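Local coordinates for secreted effector protein sseI (Salmonella enterica subsp. enterica serovar Typhimurium, PDB 4G29) that is a virulence effector whose catalytic domain belongs to the cysteine protease superfamily and probably acts on host proteins through a papain-like active site, at residues F67-F81 with A144-E156. Sequence-based numbering, arbitrary orientation.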
loop_
_atom_site.group_PDB
_atom_site.type_symbol
_atom_site.label_atom_id
_atom_site.label_comp_id
_atom_site.label_asym_id
_atom_site.label_seq_id
_atom_site.Cartn_x
_atom_site.Cartn_y
_atom_site.Cartn_z
ATOM N N PHE A 67 -7.581 2.361 1.719
ATOM C CA PHE A 67 -8.711 1.565 2.175
ATOM C C PHE A 67 -9.140 0.558 1.100
ATOM O O PHE A 67 -9.085 0.852 -0.113
ATOM C CB PHE A 67 -9.930 2.397 2.524
ATOM C CG PHE A 67 -9.868 3.114 3.872
ATOM C CD1 PHE A 67 -9.298 2.508 5.039
ATOM C CD2 PHE A 67 -10.489 4.360 4.030
ATOM C CE1 PHE A 67 -9.293 3.168 6.260
ATOM C CE2 PHE A 67 -10.435 5.046 5.282
ATOM C CZ PHE A 67 -9.871 4.398 6.385
ATOM N N ILE A 68 -9.612 -0.597 1.589
ATOM C CA ILE A 68 -10.183 -1.657 0.766
ATOM C C ILE A 68 -11.566 -1.948 1.324
ATOM O O ILE A 68 -11.706 -2.317 2.512
ATOM C CB ILE A 68 -9.313 -2.938 0.806
ATOM C CG1 ILE A 68 -7.913 -2.651 0.258
ATOM C CG2 ILE A 68 -10.021 -4.049 -0.006
ATOM C CD1 ILE A 68 -6.809 -3.603 0.785
ATOM N N TRP A 69 -12.591 -1.686 0.513
ATOM C CA TRP A 69 -13.967 -1.818 0.942
ATOM C C TRP A 69 -14.545 -2.963 0.161
ATOM O O TRP A 69 -14.431 -3.002 -1.057
ATOM C CB TRP A 69 -14.798 -0.588 0.576
ATOM C CG TRP A 69 -14.547 0.657 1.372
ATOM C CD1 TRP A 69 -13.682 1.647 1.067
ATOM C CD2 TRP A 69 -15.261 1.085 2.531
ATOM N NE1 TRP A 69 -13.760 2.665 1.987
ATOM C CE2 TRP A 69 -14.707 2.340 2.919
ATOM C CE3 TRP A 69 -16.242 0.494 3.336
ATOM C CZ2 TRP A 69 -15.170 3.054 4.030
ATOM C CZ3 TRP A 69 -16.697 1.212 4.448
ATOM C CH2 TRP A 69 -16.152 2.453 4.789
ATOM N N ASP A 70 -15.190 -3.886 0.875
ATOM C CA ASP A 70 -15.870 -5.042 0.275
ATOM C C ASP A 70 -17.313 -4.742 -0.078
ATOM O O ASP A 70 -17.852 -5.260 -1.068
ATOM C CB ASP A 70 -15.879 -6.194 1.266
ATOM C CG ASP A 70 -14.511 -6.786 1.493
ATOM O OD1 ASP A 70 -13.722 -6.853 0.537
ATOM O OD2 ASP A 70 -14.240 -7.222 2.640
ATOM N N LYS A 71 -17.968 -3.924 0.738
ATOM C CA LYS A 71 -19.394 -3.598 0.543
ATOM C C LYS A 71 -19.746 -2.247 1.201
ATOM O O LYS A 71 -19.046 -1.833 2.114
ATOM C CB LYS A 71 -20.266 -4.716 1.136
ATOM C CG LYS A 71 -20.016 -5.035 2.589
ATOM C CD LYS A 71 -20.924 -6.141 3.118
ATOM C CE LYS A 71 -20.884 -6.183 4.655
ATOM N NZ LYS A 71 -21.641 -7.326 5.267
ATOM N N PRO A 72 -20.845 -1.580 0.774
ATOM C CA PRO A 72 -21.159 -0.240 1.289
ATOM C C PRO A 72 -21.482 -0.182 2.776
ATOM O O PRO A 72 -21.368 0.880 3.383
ATOM C CB PRO A 72 -22.455 0.155 0.525
ATOM C CG PRO A 72 -22.687 -0.867 -0.452
ATOM C CD PRO A 72 -21.833 -2.041 -0.217
ATOM N N THR A 73 -21.924 -1.310 3.338
ATOM C CA THR A 73 -22.374 -1.364 4.727
ATOM C C THR A 73 -21.287 -1.825 5.703
ATOM O O THR A 73 -21.553 -2.002 6.886
ATOM C CB THR A 73 -23.627 -2.298 4.898
ATOM O OG1 THR A 73 -23.293 -3.652 4.531
ATOM C CG2 THR A 73 -24.759 -1.787 4.067
ATOM N N GLU A 74 -20.079 -2.054 5.193
ATOM C CA GLU A 74 -18.984 -2.494 6.037
ATOM C C GLU A 74 -18.750 -1.454 7.092
ATOM O O GLU A 74 -18.689 -0.287 6.782
ATOM C CB GLU A 74 -17.739 -2.607 5.179
ATOM C CG GLU A 74 -16.602 -3.258 5.841
ATOM C CD GLU A 74 -15.533 -3.636 4.839
ATOM O OE1 GLU A 74 -15.578 -3.135 3.681
ATOM O OE2 GLU A 74 -14.654 -4.429 5.224
ATOM N N GLU A 75 -18.623 -1.875 8.340
ATOM C CA GLU A 75 -18.502 -0.917 9.432
ATOM C C GLU A 75 -17.130 -0.283 9.554
ATOM O O GLU A 75 -17.034 0.888 9.909
ATOM C CB GLU A 75 -18.894 -1.598 10.747
ATOM C CG GLU A 75 -20.397 -1.929 10.837
ATOM C CD GLU A 75 -20.807 -2.294 12.246
ATOM O OE1 GLU A 75 -20.756 -1.413 13.147
ATOM O OE2 GLU A 75 -21.138 -3.478 12.463
ATOM N N ILE A 76 -16.077 -1.067 9.304
ATOM C CA ILE A 76 -14.704 -0.602 9.351
ATOM C C ILE A 76 -13.997 -1.147 8.109
ATOM O O ILE A 76 -13.812 -2.372 7.980
ATOM C CB ILE A 76 -13.926 -1.048 10.642
ATOM C CG1 ILE A 76 -14.684 -0.622 11.900
ATOM C CG2 ILE A 76 -12.468 -0.462 10.595
ATOM C CD1 ILE A 76 -14.014 -1.017 13.292
ATOM N N PRO A 77 -13.577 -0.263 7.208
ATOM C CA PRO A 77 -12.892 -0.786 6.036
ATOM C C PRO A 77 -11.533 -1.367 6.397
ATOM O O PRO A 77 -11.013 -1.143 7.475
ATOM C CB PRO A 77 -12.641 0.482 5.205
ATOM C CG PRO A 77 -12.480 1.582 6.219
ATOM C CD PRO A 77 -13.622 1.212 7.185
ATOM N N THR A 78 -11.003 -2.193 5.522
ATOM C CA THR A 78 -9.643 -2.693 5.698
ATOM C C THR A 78 -8.653 -1.610 5.296
ATOM O O THR A 78 -8.806 -0.986 4.239
ATOM C CB THR A 78 -9.466 -3.912 4.889
ATOM O OG1 THR A 78 -10.378 -4.916 5.350
ATOM C CG2 THR A 78 -7.981 -4.411 4.955
ATOM N N ASN A 79 -7.652 -1.396 6.128
ATOM C CA ASN A 79 -6.628 -0.406 5.809
ATOM C C ASN A 79 -5.326 -1.075 5.397
ATOM O O ASN A 79 -5.089 -2.304 5.618
ATOM C CB ASN A 79 -6.503 0.678 6.889
ATOM C CG ASN A 79 -5.895 0.164 8.183
ATOM O OD1 ASN A 79 -5.593 -1.037 8.279
ATOM N ND2 ASN A 79 -5.677 1.054 9.181
ATOM N N HIS A 80 -4.476 -0.300 4.766
ATOM C CA HIS A 80 -3.164 -0.744 4.376
ATOM C C HIS A 80 -2.291 0.505 4.138
ATOM O O HIS A 80 -2.802 1.612 3.959
ATOM C CB HIS A 80 -3.217 -1.595 3.102
ATOM C CG HIS A 80 -1.940 -2.318 2.794
ATOM N ND1 HIS A 80 -1.356 -3.216 3.663
ATOM C CD2 HIS A 80 -1.128 -2.267 1.706
ATOM C CE1 HIS A 80 -0.247 -3.681 3.121
ATOM N NE2 HIS A 80 -0.075 -3.104 1.940
ATOM N N PHE A 81 -0.998 0.294 4.198
ATOM C CA PHE A 81 0.000 1.371 4.062
ATOM C C PHE A 81 1.188 0.949 3.231
ATOM O O PHE A 81 1.724 -0.159 3.384
ATOM C CB PHE A 81 0.464 1.891 5.424
ATOM C CG PHE A 81 -0.669 2.417 6.264
ATOM C CD1 PHE A 81 -1.100 3.706 6.115
ATOM C CD2 PHE A 81 -1.280 1.610 7.186
ATOM C CE1 PHE A 81 -2.142 4.170 6.833
ATOM C CE2 PHE A 81 -2.345 2.112 7.915
ATOM C CZ PHE A 81 -2.760 3.355 7.720
ATOM N N ALA A 144 -0.922 9.922 7.827
ATOM C CA ALA A 144 -1.411 8.834 6.991
ATOM C C ALA A 144 -2.201 7.851 7.886
ATOM O O ALA A 144 -3.325 7.486 7.572
ATOM C CB ALA A 144 -0.241 8.146 6.250
ATOM N N ALA A 145 -1.606 7.459 9.010
ATOM C CA ALA A 145 -2.197 6.456 9.875
ATOM C C ALA A 145 -3.543 6.946 10.441
ATOM O O ALA A 145 -4.510 6.177 10.576
ATOM C CB ALA A 145 -1.197 6.128 11.001
ATOM N N ASN A 146 -3.586 8.230 10.795
ATOM C CA ASN A 146 -4.794 8.820 11.353
ATOM C C ASN A 146 -5.925 8.950 10.343
ATOM O O ASN A 146 -7.076 8.675 10.681
ATOM C CB ASN A 146 -4.509 10.180 11.989
ATOM C CG ASN A 146 -5.805 10.865 12.481
ATOM O OD1 ASN A 146 -6.345 11.780 11.815
ATOM N ND2 ASN A 146 -6.354 10.360 13.584
ATOM N N ALA A 147 -5.574 9.306 9.102
ATOM C CA ALA A 147 -6.537 9.536 8.050
ATOM C C ALA A 147 -7.151 8.220 7.561
ATOM O O ALA A 147 -8.285 8.181 7.113
ATOM C CB ALA A 147 -5.852 10.274 6.842
ATOM N N TYR A 148 -6.371 7.159 7.593
ATOM C CA TYR A 148 -6.738 5.815 7.161
ATOM C C TYR A 148 -6.738 4.867 8.340
ATOM O O TYR A 148 -6.134 3.808 8.328
ATOM C CB TYR A 148 -5.852 5.288 6.002
ATOM C CG TYR A 148 -6.231 5.937 4.673
ATOM C CD1 TYR A 148 -5.796 7.213 4.372
ATOM C CD2 TYR A 148 -7.082 5.256 3.756
ATOM C CE1 TYR A 148 -6.227 7.837 3.165
ATOM C CE2 TYR A 148 -7.486 5.843 2.554
ATOM C CZ TYR A 148 -7.045 7.115 2.260
ATOM O OH TYR A 148 -7.479 7.651 1.072
ATOM N N ASP A 149 -7.493 5.243 9.368
ATOM C CA ASP A 149 -7.503 4.487 10.629
ATOM C C ASP A 149 -8.472 3.300 10.625
ATOM O O ASP A 149 -9.109 3.039 9.637
ATOM C CB ASP A 149 -7.755 5.444 11.806
ATOM C CG ASP A 149 -9.210 5.879 11.956
ATOM O OD1 ASP A 149 -10.116 5.360 11.284
ATOM O OD2 ASP A 149 -9.453 6.732 12.833
ATOM N N ALA A 150 -8.520 2.581 11.753
ATOM C CA ALA A 150 -9.340 1.378 11.878
ATOM C C ALA A 150 -10.512 1.597 12.819
ATOM O O ALA A 150 -10.905 0.684 13.531
ATOM C CB ALA A 150 -8.488 0.210 12.355
ATOM N N LEU A 151 -11.074 2.799 12.795
ATOM C CA LEU A 151 -12.277 3.083 13.528
ATOM C C LEU A 151 -13.481 3.152 12.590
ATOM O O LEU A 151 -13.287 3.303 11.376
ATOM C CB LEU A 151 -12.105 4.379 14.331
ATOM C CG LEU A 151 -10.954 4.384 15.350
ATOM C CD1 LEU A 151 -10.939 5.733 16.018
ATOM C CD2 LEU A 151 -11.137 3.255 16.359
ATOM N N PRO A 152 -14.712 3.070 13.143
ATOM C CA PRO A 152 -15.899 3.023 12.273
ATOM C C PRO A 152 -16.027 4.250 11.364
ATOM O O PRO A 152 -15.724 5.421 11.758
ATOM C CB PRO A 152 -17.068 2.921 13.255
ATOM C CG PRO A 152 -16.466 2.482 14.542
ATOM C CD PRO A 152 -15.080 2.956 14.567
ATOM N N ARG A 153 -16.474 3.960 10.139
ATOM C CA ARG A 153 -16.603 4.929 9.099
ATOM C C ARG A 153 -17.786 4.553 8.224
ATOM O O ARG A 153 -17.923 3.413 7.878
ATOM C CB ARG A 153 -15.307 4.802 8.277
ATOM C CG ARG A 153 -15.054 5.802 7.388
ATOM C CD ARG A 153 -13.649 5.695 6.860
ATOM N NE ARG A 153 -12.588 5.865 7.834
ATOM C CZ ARG A 153 -11.776 6.931 7.934
ATOM N NH1 ARG A 153 -11.913 7.976 7.124
ATOM N NH2 ARG A 153 -10.799 6.922 8.853
ATOM N N GLU A 154 -18.575 5.515 7.788
ATOM C CA GLU A 154 -19.674 5.224 6.866
ATOM C C GLU A 154 -19.283 5.664 5.446
ATOM O O GLU A 154 -19.006 6.834 5.217
ATOM C CB GLU A 154 -20.899 5.956 7.338
ATOM C CG GLU A 154 -22.126 5.706 6.464
ATOM C CD GLU A 154 -23.277 6.630 6.811
ATOM O OE1 GLU A 154 -23.028 7.859 6.838
ATOM O OE2 GLU A 154 -24.408 6.128 7.003
ATOM N N LEU A 155 -19.243 4.712 4.512
ATOM C CA LEU A 155 -18.705 4.964 3.165
ATOM C C LEU A 155 -19.510 6.101 2.507
ATOM O O LEU A 155 -18.959 7.050 1.941
ATOM C CB LEU A 155 -18.739 3.683 2.320
ATOM C CG LEU A 155 -18.353 3.841 0.857
ATOM C CD1 LEU A 155 -16.927 4.390 0.705
ATOM C CD2 LEU A 155 -18.503 2.487 0.166
ATOM N N GLU A 156 -20.812 6.009 2.633
ATOM C CA GLU A 156 -21.709 6.943 1.977
ATOM C C GLU A 156 -21.436 8.400 2.372
ATOM O O GLU A 156 -21.760 9.309 1.623
ATOM C CB GLU A 156 -23.142 6.516 2.266
ATOM C CG GLU A 156 -24.256 7.491 2.024
ATOM C CD GLU A 156 -25.490 7.073 2.817
ATOM O OE1 GLU A 156 -26.047 6.002 2.488
ATOM O OE2 GLU A 156 -25.860 7.774 3.797
HETATM O O HOH W 1 -20.045 1.971 5.585
HETATM O O HOH W 2 -22.294 3.431 3.580
HETATM O O HOH W 3 -9.026 0.219 8.764
#
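Arg153 N donates to Glu75 O at 3.1 Å. This is the direct backbone bond between segments 67-81 and 144-156. Residues 67-81 comprise the end of one strand, a loop with a type I turn from Lys71 to Glu74, and the start of the antiparallel neighbour strand. Residues 144-156 leave helix 141-147 at Tyr148 and run along that loop, Ile76 lying by Pro152 and Pro72 by Leu155. Waters add bridges: one donates to Pro72 O and accepts from Glu156 N, another joins Pro77 O and Asp149 O.

Phe67 is layered between Pro77 CG on one face and Tyr148 on the other, with Phe67 CG 3.5 Å from Tyr148 CD2. The two rings are inclined at 49°. Phe67 CE2 and CZ lie over one face of the Arg153 guanidinium, the two planes 59° apart; Arg153 NE is 3.4 Å from Phe67 CZ. A bend at chi3 (-64°) turns the guanidinium there. Its NH2 forms a salt bridge with Asp149 OD1 (3.0 Å), and NH1 pairs with Glu158. Leu151 N reaches OD1 from the opposite face, closing an Asx turn.

The strands belong to the antiparallel sheet of a papain-like fold. Strand 78-87 carries His80, which leaves the backbone away from residues 144-156. Its side chain touches Cys42 and its NE2 hydrogen-bonds Asp95, consistent with a Cys-His-Asp triad.

Asn79 ND2 donates in plane to Tyr148 O at 2.9 Å, tying the strand to the helix end. Leu155 CB sits 3.8 Å from the centroid of the Trp69 six-membered ring, a CH-pi contact over one face, while Trp69 NE1 bonds Tyr134.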